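Local coordinates for protein cell divisionFtsK/SpoIIIE (Thermomonospora curvata, PDB 4NH0) that is an ATPase component, possibly the translocase, of the type VII (ESX) secretion system, which exports proteins such as EsxA and EsxB from the cell, at residues 598-611 with 860-872. Sequence-based numbering, arbitrary orientation.
With ATP (adenosine-5'-triphosphate), chain G.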
ATOM      1  N   LEU A 598     -12.761  -0.327 -14.386  1.00 85.29           N
ATOM      2  CA  LEU A 598     -11.999  -0.819 -13.238  1.00 86.38           C
ATOM      3  C   LEU A 598     -12.448  -2.186 -12.730  1.00 89.77           C
ATOM      4  O   LEU A 598     -13.030  -2.290 -11.651  1.00 89.00           O
ATOM      5  CB  LEU A 598     -12.084   0.197 -12.096  1.00 88.79           C
ATOM      6  CG  LEU A 598     -10.777   0.648 -11.446  1.00 83.67           C
ATOM      7  CD1 LEU A 598      -9.860   1.279 -12.478  1.00 74.51           C
ATOM      8  CD2 LEU A 598     -11.062   1.623 -10.315  1.00 85.17           C
ATOM      9  N   ASP A 599     -12.177  -3.232 -13.501  1.00 91.42           N
ATOM     10  CA  ASP A 599     -12.511  -4.586 -13.074  1.00111.64           C
ATOM     11  C   ASP A 599     -11.247  -5.413 -12.877  1.00 91.43           C
ATOM     12  O   ASP A 599     -10.934  -5.832 -11.765  1.00 89.04           O
ATOM     13  CB  ASP A 599     -13.434  -5.264 -14.088  1.00125.15           C
ATOM     14  CG  ASP A 599     -13.899  -6.632 -13.626  1.00121.50           C
ATOM     15  OD1 ASP A 599     -14.077  -6.819 -12.404  1.00108.39           O
ATOM     16  OD2 ASP A 599     -14.087  -7.521 -14.483  1.00117.03           O
ATOM     17  N   VAL A 600     -10.526  -5.641 -13.968  1.00 94.60           N
ATOM     18  CA  VAL A 600      -9.295  -6.418 -13.925  1.00 91.36           C
ATOM     19  C   VAL A 600      -8.091  -5.517 -13.656  1.00104.95           C
ATOM     20  O   VAL A 600      -7.891  -4.516 -14.343  1.00115.24           O
ATOM     21  CB  VAL A 600      -9.085  -7.201 -15.240  1.00 96.06           C
ATOM     22  CG1 VAL A 600      -9.395  -6.323 -16.446  1.00100.25           C
ATOM     23  CG2 VAL A 600      -7.675  -7.758 -15.316  1.00 97.50           C
ATOM     24  N   PRO A 601      -7.291  -5.869 -12.638  1.00104.31           N
ATOM     25  CA  PRO A 601      -6.109  -5.090 -12.255  1.00 87.42           C
ATOM     26  C   PRO A 601      -4.976  -5.204 -13.265  1.00 89.08           C
ATOM     27  O   PRO A 601      -4.861  -6.227 -13.939  1.00 96.55           O
ATOM     28  CB  PRO A 601      -5.706  -5.712 -10.917  1.00 87.69           C
ATOM     29  CG  PRO A 601      -6.187  -7.115 -11.008  1.00 89.42           C
ATOM     30  CD  PRO A 601      -7.480  -7.043 -11.769  1.00104.87           C
ATOM     31  N   PRO A 602      -4.147  -4.155 -13.375  1.00 87.26           N
ATOM     32  CA  PRO A 602      -2.989  -4.162 -14.270  1.00 86.03           C
ATOM     33  C   PRO A 602      -1.770  -4.797 -13.616  1.00 75.02           C
ATOM     34  O   PRO A 602      -1.802  -5.105 -12.426  1.00 73.97           O
ATOM     35  CB  PRO A 602      -2.753  -2.677 -14.529  1.00 84.64           C
ATOM     36  CG  PRO A 602      -3.161  -2.033 -13.248  1.00 70.84           C
ATOM     37  CD  PRO A 602      -4.315  -2.850 -12.711  1.00 77.39           C
ATOM     38  N   THR A 603      -0.709  -4.994 -14.389  1.00 74.64           N
ATOM     39  CA  THR A 603       0.549  -5.478 -13.840  1.00 76.85           C
ATOM     40  C   THR A 603       1.606  -4.391 -13.977  1.00 91.26           C
ATOM     41  O   THR A 603       1.378  -3.378 -14.637  1.00 95.12           O
ATOM     42  CB  THR A 603       1.019  -6.764 -14.536  1.00 77.04           C
ATOM     43  OG1 THR A 603       1.137  -6.532 -15.944  1.00 85.38           O
ATOM     44  CG2 THR A 603       0.025  -7.888 -14.297  1.00 75.74           C
ATOM     45  N   LEU A 604       2.760  -4.598 -13.353  1.00 80.66           N
ATOM     46  CA  LEU A 604       3.800  -3.576 -13.336  1.00 78.12           C
ATOM     47  C   LEU A 604       4.440  -3.378 -14.708  1.00 85.30           C
ATOM     48  O   LEU A 604       4.850  -2.270 -15.048  1.00 96.19           O
ATOM     49  CB  LEU A 604       4.867  -3.923 -12.298  1.00 74.05           C
ATOM     50  CG  LEU A 604       4.401  -3.798 -10.846  1.00 72.26           C
ATOM     51  CD1 LEU A 604       5.551  -4.027  -9.881  1.00 67.61           C
ATOM     52  CD2 LEU A 604       3.762  -2.439 -10.608  1.00 64.58           C
ATOM     53  N   ASP A 605       4.521  -4.445 -15.496  1.00 85.46           N
ATOM     54  CA  ASP A 605       5.058  -4.335 -16.847  1.00 95.91           C
ATOM     55  C   ASP A 605       4.068  -3.614 -17.756  1.00 94.28           C
ATOM     56  O   ASP A 605       4.446  -3.042 -18.777  1.00 87.12           O
ATOM     57  CB  ASP A 605       5.399  -5.716 -17.416  1.00 94.38           C
ATOM     58  CG  ASP A 605       4.244  -6.694 -17.313  1.00 99.22           C
ATOM     59  OD1 ASP A 605       3.138  -6.278 -16.918  1.00 98.15           O
ATOM     60  OD2 ASP A 605       4.444  -7.883 -17.638  1.00100.05           O
ATOM     61  N   GLU A 606       2.797  -3.649 -17.370  1.00 94.36           N
ATOM     62  CA  GLU A 606       1.739  -2.989 -18.124  1.00100.19           C
ATOM     63  C   GLU A 606       1.784  -1.479 -17.926  1.00 97.69           C
ATOM     64  O   GLU A 606       1.413  -0.713 -18.815  1.00 95.46           O
ATOM     65  CB  GLU A 606       0.370  -3.529 -17.705  1.00 97.24           C
ATOM     66  CG  GLU A 606      -0.399  -4.227 -18.812  1.00 98.23           C
ATOM     67  CD  GLU A 606      -1.651  -4.914 -18.304  1.00 96.13           C
ATOM     68  OE1 GLU A 606      -2.462  -4.252 -17.623  1.00 85.59           O
ATOM     69  OE2 GLU A 606      -1.826  -6.119 -18.585  1.00 98.64           O
ATOM     70  N   LEU A 607       2.244  -1.059 -16.752  1.00 87.46           N
ATOM     71  CA  LEU A 607       2.275   0.355 -16.400  1.00 71.79           C
ATOM     72  C   LEU A 607       3.662   0.954 -16.592  1.00 80.05           C
ATOM     73  O   LEU A 607       3.899   2.115 -16.258  1.00 83.60           O
ATOM     74  CB  LEU A 607       1.820   0.546 -14.952  1.00 80.20           C
ATOM     75  CG  LEU A 607       0.429   0.011 -14.611  1.00 63.84           C
ATOM     76  CD1 LEU A 607       0.150   0.138 -13.125  1.00 63.38           C
ATOM     77  CD2 LEU A 607      -0.634   0.735 -15.420  1.00 81.51           C
ATOM     78  N   LEU A 608       4.578   0.159 -17.133  1.00 76.76           N
ATOM     79  CA  LEU A 608       5.955   0.596 -17.316  1.00 71.56           C
ATOM     80  C   LEU A 608       6.469   0.299 -18.719  1.00 71.28           C
ATOM     81  O   LEU A 608       5.989  -0.625 -19.376  1.00 90.69           O
ATOM     82  CB  LEU A 608       6.863  -0.073 -16.280  1.00 71.28           C
ATOM     83  CG  LEU A 608       6.795   0.483 -14.859  1.00 72.40           C
ATOM     84  CD1 LEU A 608       7.674  -0.331 -13.925  1.00 72.18           C
ATOM     85  CD2 LEU A 608       7.212   1.942 -14.849  1.00 73.53           C
ATOM     86  N   PRO A 609       7.447   1.093 -19.183  1.00 76.57           N
ATOM     87  CA  PRO A 609       8.180   0.845 -20.429  1.00 76.08           C
ATOM     88  C   PRO A 609       8.777  -0.562 -20.472  1.00 72.66           C
ATOM     89  O   PRO A 609       8.874  -1.203 -19.426  1.00 76.48           O
ATOM     90  CB  PRO A 609       9.279   1.910 -20.394  1.00 70.59           C
ATOM     91  CG  PRO A 609       8.676   3.026 -19.635  1.00 71.38           C
ATOM     92  CD  PRO A 609       7.824   2.383 -18.577  1.00 69.95           C
ATOM     93  N   PRO A 610       9.169  -1.039 -21.666  1.00 69.39           N
ATOM     94  CA  PRO A 610       9.765  -2.373 -21.785  1.00 82.74           C
ATOM     95  C   PRO A 610      10.981  -2.548 -20.881  1.00 89.19           C
ATOM     96  O   PRO A 610      11.923  -1.760 -20.950  1.00 87.44           O
ATOM     97  CB  PRO A 610      10.166  -2.453 -23.265  1.00 94.70           C
ATOM     98  CG  PRO A 610      10.167  -1.036 -23.749  1.00 88.52           C
ATOM     99  CD  PRO A 610       9.089  -0.362 -22.971  1.00 72.85           C
ATOM    100  N   LEU A 611      10.945  -3.573 -20.038  1.00 79.70           N
ATOM    101  CA  LEU A 611      12.005  -3.809 -19.067  1.00 75.09           C
ATOM    102  C   LEU A 611      13.041  -4.791 -19.601  1.00 81.29           C
ATOM    103  O   LEU A 611      12.694  -5.848 -20.130  1.00 87.43           O
ATOM    104  CB  LEU A 611      11.410  -4.325 -17.756  1.00 83.92           C
ATOM    105  CG  LEU A 611      10.330  -3.438 -17.132  1.00 79.46           C
ATOM    106  CD1 LEU A 611       9.755  -4.080 -15.882  1.00 67.76           C
ATOM    107  CD2 LEU A 611      10.888  -2.061 -16.822  1.00 85.90           C
ATOM    108  N   HIS A 860     -11.205   7.004  -7.581  1.00 90.57           N
ATOM    109  CA  HIS A 860     -11.108   5.557  -7.442  1.00 86.35           C
ATOM    110  C   HIS A 860      -9.952   5.011  -8.265  1.00 79.86           C
ATOM    111  O   HIS A 860      -9.771   5.389  -9.422  1.00 75.19           O
ATOM    112  CB  HIS A 860     -12.414   4.883  -7.867  1.00 85.23           C
ATOM    113  CG  HIS A 860     -13.569   5.174  -6.962  1.00 72.65           C
ATOM    114  ND1 HIS A 860     -13.644   4.690  -5.674  1.00 94.23           N
ATOM    115  CD2 HIS A 860     -14.696   5.897  -7.159  1.00 78.26           C
ATOM    116  CE1 HIS A 860     -14.767   5.103  -5.115  1.00 94.16           C
ATOM    117  NE2 HIS A 860     -15.424   5.836  -5.995  1.00 90.24           N
ATOM    118  N   PHE A 861      -9.168   4.122  -7.666  1.00 75.86           N
ATOM    119  CA  PHE A 861      -8.084   3.472  -8.386  1.00 85.81           C
ATOM    120  C   PHE A 861      -8.032   1.990  -8.049  1.00 80.55           C
ATOM    121  O   PHE A 861      -8.707   1.528  -7.131  1.00 84.95           O
ATOM    122  CB  PHE A 861      -6.741   4.139  -8.070  1.00 91.75           C
ATOM    123  CG  PHE A 861      -6.197   3.810  -6.708  1.00 92.29           C
ATOM    124  CD1 PHE A 861      -5.292   2.774  -6.539  1.00 75.56           C
ATOM    125  CD2 PHE A 861      -6.576   4.545  -5.600  1.00 91.65           C
ATOM    126  CE1 PHE A 861      -4.788   2.472  -5.292  1.00 62.12           C
ATOM    127  CE2 PHE A 861      -6.069   4.248  -4.350  1.00 81.00           C
ATOM    128  CZ  PHE A 861      -5.176   3.209  -4.196  1.00 67.15           C
ATOM    129  N   LEU A 862      -7.223   1.252  -8.799  1.00 71.03           N
ATOM    130  CA  LEU A 862      -7.079  -0.180  -8.592  1.00 75.44           C
ATOM    131  C   LEU A 862      -5.603  -0.557  -8.569  1.00 82.22           C
ATOM    132  O   LEU A 862      -4.899  -0.395  -9.566  1.00 80.97           O
ATOM    133  CB  LEU A 862      -7.819  -0.954  -9.683  1.00 79.80           C
ATOM    134  CG  LEU A 862      -7.876  -2.476  -9.558  1.00 76.88           C
ATOM    135  CD1 LEU A 862      -8.500  -2.876  -8.235  1.00 83.63           C
ATOM    136  CD2 LEU A 862      -8.664  -3.063 -10.714  1.00 86.74           C
ATOM    137  N   THR A 863      -5.140  -1.054  -7.426  1.00 81.99           N
ATOM    138  CA  THR A 863      -3.735  -1.401  -7.247  1.00 77.74           C
ATOM    139  C   THR A 863      -3.293  -2.472  -8.231  1.00 67.72           C
ATOM    140  O   THR A 863      -3.958  -3.493  -8.388  1.00 76.53           O
ATOM    141  CB  THR A 863      -3.453  -1.901  -5.819  1.00 63.37           C
ATOM    142  OG1 THR A 863      -4.077  -3.175  -5.624  1.00102.18           O
ATOM    143  CG2 THR A 863      -3.989  -0.922  -4.798  1.00 64.74           C
ATOM    144  N   ALA A 864      -2.166  -2.234  -8.894  1.00 71.08           N
ATOM    145  CA  ALA A 864      -1.622  -3.202  -9.834  1.00 74.39           C
ATOM    146  C   ALA A 864      -1.094  -4.424  -9.096  1.00 74.18           C
ATOM    147  O   ALA A 864      -1.043  -4.443  -7.869  1.00 74.71           O
ATOM    148  CB  ALA A 864      -0.524  -2.574 -10.672  1.00 73.90           C
ATOM    149  N   LEU A 865      -0.706  -5.444  -9.852  1.00 78.50           N
ATOM    150  CA  LEU A 865      -0.151  -6.659  -9.269  1.00 72.40           C
ATOM    151  C   LEU A 865       1.364  -6.677  -9.434  1.00 76.40           C
ATOM    152  O   LEU A 865       1.880  -6.273 -10.476  1.00 87.96           O
ATOM    153  CB  LEU A 865      -0.777  -7.899  -9.909  1.00 70.81           C
ATOM    154  CG  LEU A 865      -1.986  -8.515  -9.199  1.00 68.80           C
ATOM    155  CD1 LEU A 865      -3.102  -7.499  -9.016  1.00 78.86           C
ATOM    156  CD2 LEU A 865      -2.489  -9.731  -9.958  1.00 80.39           C
ATOM    157  N   PRO A 866       2.084  -7.152  -8.408  1.00 61.33           N
ATOM    158  CA  PRO A 866       3.550  -7.157  -8.432  1.00 66.26           C
ATOM    159  C   PRO A 866       4.112  -8.186  -9.405  1.00 76.10           C
ATOM    160  O   PRO A 866       4.889  -9.052  -9.004  1.00 75.43           O
ATOM    161  CB  PRO A 866       3.916  -7.513  -6.991  1.00 64.72           C
ATOM    162  CG  PRO A 866       2.777  -8.342  -6.522  1.00 64.28           C
ATOM    163  CD  PRO A 866       1.552  -7.772  -7.181  1.00 59.44           C
ATOM    164  N   ARG A 867       3.720  -8.088 -10.671  1.00 73.03           N
ATOM    165  CA  ARG A 867       4.136  -9.050 -11.681  1.00 67.70           C
ATOM    166  C   ARG A 867       4.723  -8.355 -12.903  1.00 74.40           C
ATOM    167  O   ARG A 867       4.407  -7.198 -13.182  1.00 88.45           O
ATOM    168  CB  ARG A 867       2.953  -9.926 -12.104  1.00 77.52           C
ATOM    169  CG  ARG A 867       2.078 -10.395 -10.956  1.00 78.40           C
ATOM    170  CD  ARG A 867       0.947 -11.284 -11.442  1.00 77.44           C
ATOM    171  NE  ARG A 867       1.444 -12.498 -12.080  1.00 88.02           N
ATOM    172  CZ  ARG A 867       0.680 -13.534 -12.412  1.00 94.05           C
ATOM    173  NH1 ARG A 867      -0.622 -13.506 -12.166  1.00 97.68           N
ATOM    174  NH2 ARG A 867       1.219 -14.598 -12.989  1.00 96.72           N
ATOM    175  N   ILE A 868       5.581  -9.064 -13.627  1.00 79.19           N
ATOM    176  CA  ILE A 868       6.114  -8.570 -14.890  1.00 83.79           C
ATOM    177  C   ILE A 868       5.886  -9.602 -15.987  1.00 97.16           C
ATOM    178  O   ILE A 868       6.466  -9.511 -17.070  1.00 96.80           O
ATOM    179  CB  ILE A 868       7.618  -8.238 -14.795  1.00 67.56           C
ATOM    180  CG1 ILE A 868       8.427  -9.487 -14.440  1.00 75.18           C
ATOM    181  CG2 ILE A 868       7.859  -7.139 -13.774  1.00 67.94           C
ATOM    182  CD1 ILE A 868       9.330  -9.968 -15.554  1.00 90.34           C
ATOM    183  N   ASP A 869       5.035 -10.582 -15.701  1.00 91.13           N
ATOM    184  CA  ASP A 869       4.729 -11.636 -16.660  1.00 82.13           C
ATOM    185  C   ASP A 869       3.620 -11.219 -17.620  1.00 89.49           C
ATOM    186  O   ASP A 869       3.692 -11.485 -18.819  1.00112.00           O
ATOM    187  CB  ASP A 869       4.344 -12.930 -15.934  1.00 75.12           C
ATOM    188  CG  ASP A 869       3.296 -12.713 -14.857  1.00 83.69           C
ATOM    189  OD1 ASP A 869       2.495 -11.763 -14.972  1.00 93.93           O
ATOM    190  OD2 ASP A 869       3.271 -13.502 -13.889  1.00 79.17           O
ATOM    191  N   GLY A 870       2.595 -10.563 -17.087  1.00 73.60           N
ATOM    192  CA  GLY A 870       1.481 -10.112 -17.899  1.00 75.43           C
ATOM    193  C   GLY A 870       0.155 -10.685 -17.443  1.00 80.94           C
ATOM    194  O   GLY A 870      -0.901 -10.110 -17.704  1.00 88.14           O
ATOM    195  N   ASP A 871       0.209 -11.826 -16.763  1.00 81.61           N
ATOM    196  CA  ASP A 871      -0.994 -12.458 -16.240  1.00 79.41           C
ATOM    197  C   ASP A 871      -1.616 -11.585 -15.156  1.00 83.03           C
ATOM    198  O   ASP A 871      -0.930 -11.134 -14.241  1.00 95.89           O
ATOM    199  CB  ASP A 871      -0.677 -13.851 -15.693  1.00 84.68           C
ATOM    200  CG  ASP A 871      -1.915 -14.597 -15.237  1.00100.63           C
ATOM    201  OD1 ASP A 871      -2.067 -15.780 -15.605  1.00104.31           O
ATOM    202  OD2 ASP A 871      -2.735 -14.003 -14.507  1.00 98.58           O
ATOM    203  N   THR A 872      -2.916 -11.346 -15.268  1.00 83.28           N
ATOM    204  CA  THR A 872      -3.611 -10.462 -14.343  1.00 87.44           C
ATOM    205  C   THR A 872      -4.569 -11.237 -13.454  1.00 90.35           C
ATOM    206  O   THR A 872      -5.578 -10.700 -12.996  1.00 89.88           O
ATOM    207  CB  THR A 872      -4.393  -9.378 -15.091  1.00 95.61           C
ATOM    208  OG1 THR A 872      -5.396  -9.994 -15.908  1.00106.50           O
ATOM    209  CG2 THR A 872      -3.461  -8.567 -15.971  1.00 87.59           C
TER
HETATM  210  PG  ATP G1405      -5.151  -9.264   5.829  1.00 85.53           P
HETATM  211  O1G ATP G1405      -5.910  -8.068   6.345  1.00 69.84           O
HETATM  212  O2G ATP G1405      -3.657  -9.179   6.013  1.00100.87           O
HETATM  213  O3G ATP G1405      -5.745 -10.594   6.220  1.00 92.11           O
HETATM  214  PB  ATP G1405      -4.869  -7.890   3.422  1.00 74.29           P
HETATM  215  O1B ATP G1405      -3.386  -7.721   3.633  1.00 78.82           O
HETATM  216  O2B ATP G1405      -5.814  -6.767   3.764  1.00 78.62           O
HETATM  217  O3B ATP G1405      -5.356  -9.190   4.233  1.00 87.03           O
HETATM  218  PA  ATP G1405      -3.925  -8.916   1.013  1.00 73.70           P
HETATM  219  O1A ATP G1405      -3.073  -7.799   0.467  1.00 92.60           O
HETATM  220  O2A ATP G1405      -3.269  -9.986   1.851  1.00102.86           O
HETATM  221  O3A ATP G1405      -5.115  -8.274   1.881  1.00 65.12           O
HETATM  222  O5' ATP G1405      -4.700  -9.606  -0.215  1.00 94.98           O
HETATM  223  C5' ATP G1405      -5.741 -10.551   0.017  1.00 98.45           C
HETATM  224  C4' ATP G1405      -6.198 -11.133  -1.315  1.00 92.11           C
HETATM  225  O4' ATP G1405      -6.756 -10.105  -2.136  1.00 85.97           O
HETATM  226  C3' ATP G1405      -5.036 -11.742  -2.081  1.00 93.64           C
HETATM  227  O3' ATP G1405      -5.176 -13.164  -2.147  1.00109.73           O
HETATM  228  C2' ATP G1405      -5.100 -11.153  -3.476  1.00 82.95           C
HETATM  229  O2' ATP G1405      -5.252 -12.200  -4.438  1.00 87.68           O
HETATM  230  C1' ATP G1405      -6.315 -10.241  -3.488  1.00 92.00           C
HETATM  231  N9  ATP G1405      -5.934  -8.912  -4.024  1.00103.50           N
HETATM  232  C8  ATP G1405      -5.339  -7.929  -3.325  1.00113.52           C
HETATM  233  N7  ATP G1405      -5.120  -6.836  -4.100  1.00105.09           N
HETATM  234  C5  ATP G1405      -5.583  -7.119  -5.331  1.00 97.78           C
HETATM  235  C6  ATP G1405      -5.665  -6.407  -6.629  1.00 94.49           C
HETATM  236  N6  ATP G1405      -5.195  -5.145  -6.766  1.00100.41           N
HETATM  237  N1  ATP G1405      -6.223  -7.062  -7.668  1.00101.51           N
HETATM  238  C2  ATP G1405      -6.693  -8.317  -7.545  1.00108.28           C
HETATM  239  N3  ATP G1405      -6.651  -9.021  -6.401  1.00103.57           N
HETATM  240  C4  ATP G1405      -6.117  -8.488  -5.277  1.00 97.75           C
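At Leu862 a chi1 of -175° swings CG away from the backbone N and lays CD2 3.6 Å from Pro601 CA, while Leu598 slides past in the opposite direction on the CB side. Asp605, with chi1 at 52°, sets CG between its own N and carbonyl carbon and turns the carboxylate onto the backbone at Ile868, Asp605 CG lying 3.6 Å from Ile868 CA. With an alanine in place of Asp605 the carboxylate is gone, which is likely to open a gap beside the backbone at Ile868. Between these ends the backbones meet in a single bridge of Thr603 with Leu865: Leu865 N donates to Pro602 O at 2.8 Å, and Leu604 N returns only weak bonds to Leu865 O and Arg867 O. Ala864 CB touches both Pro602 CG and Leu607 CD1, each at 3.7 Å. On the nucleotide side Pro601 CG and Leu865 CD1 reach N1 of ATP at 3.3 and 3.4 Å, and Thr863 takes N6 on OG1 and, weakly, on its carbonyl O. The loop 598-611 thus packs along strand 860-863 and the turn after it, and together they line part of the adenine end of the ATP pocket in the second FtsK domain, a P-loop NTPase.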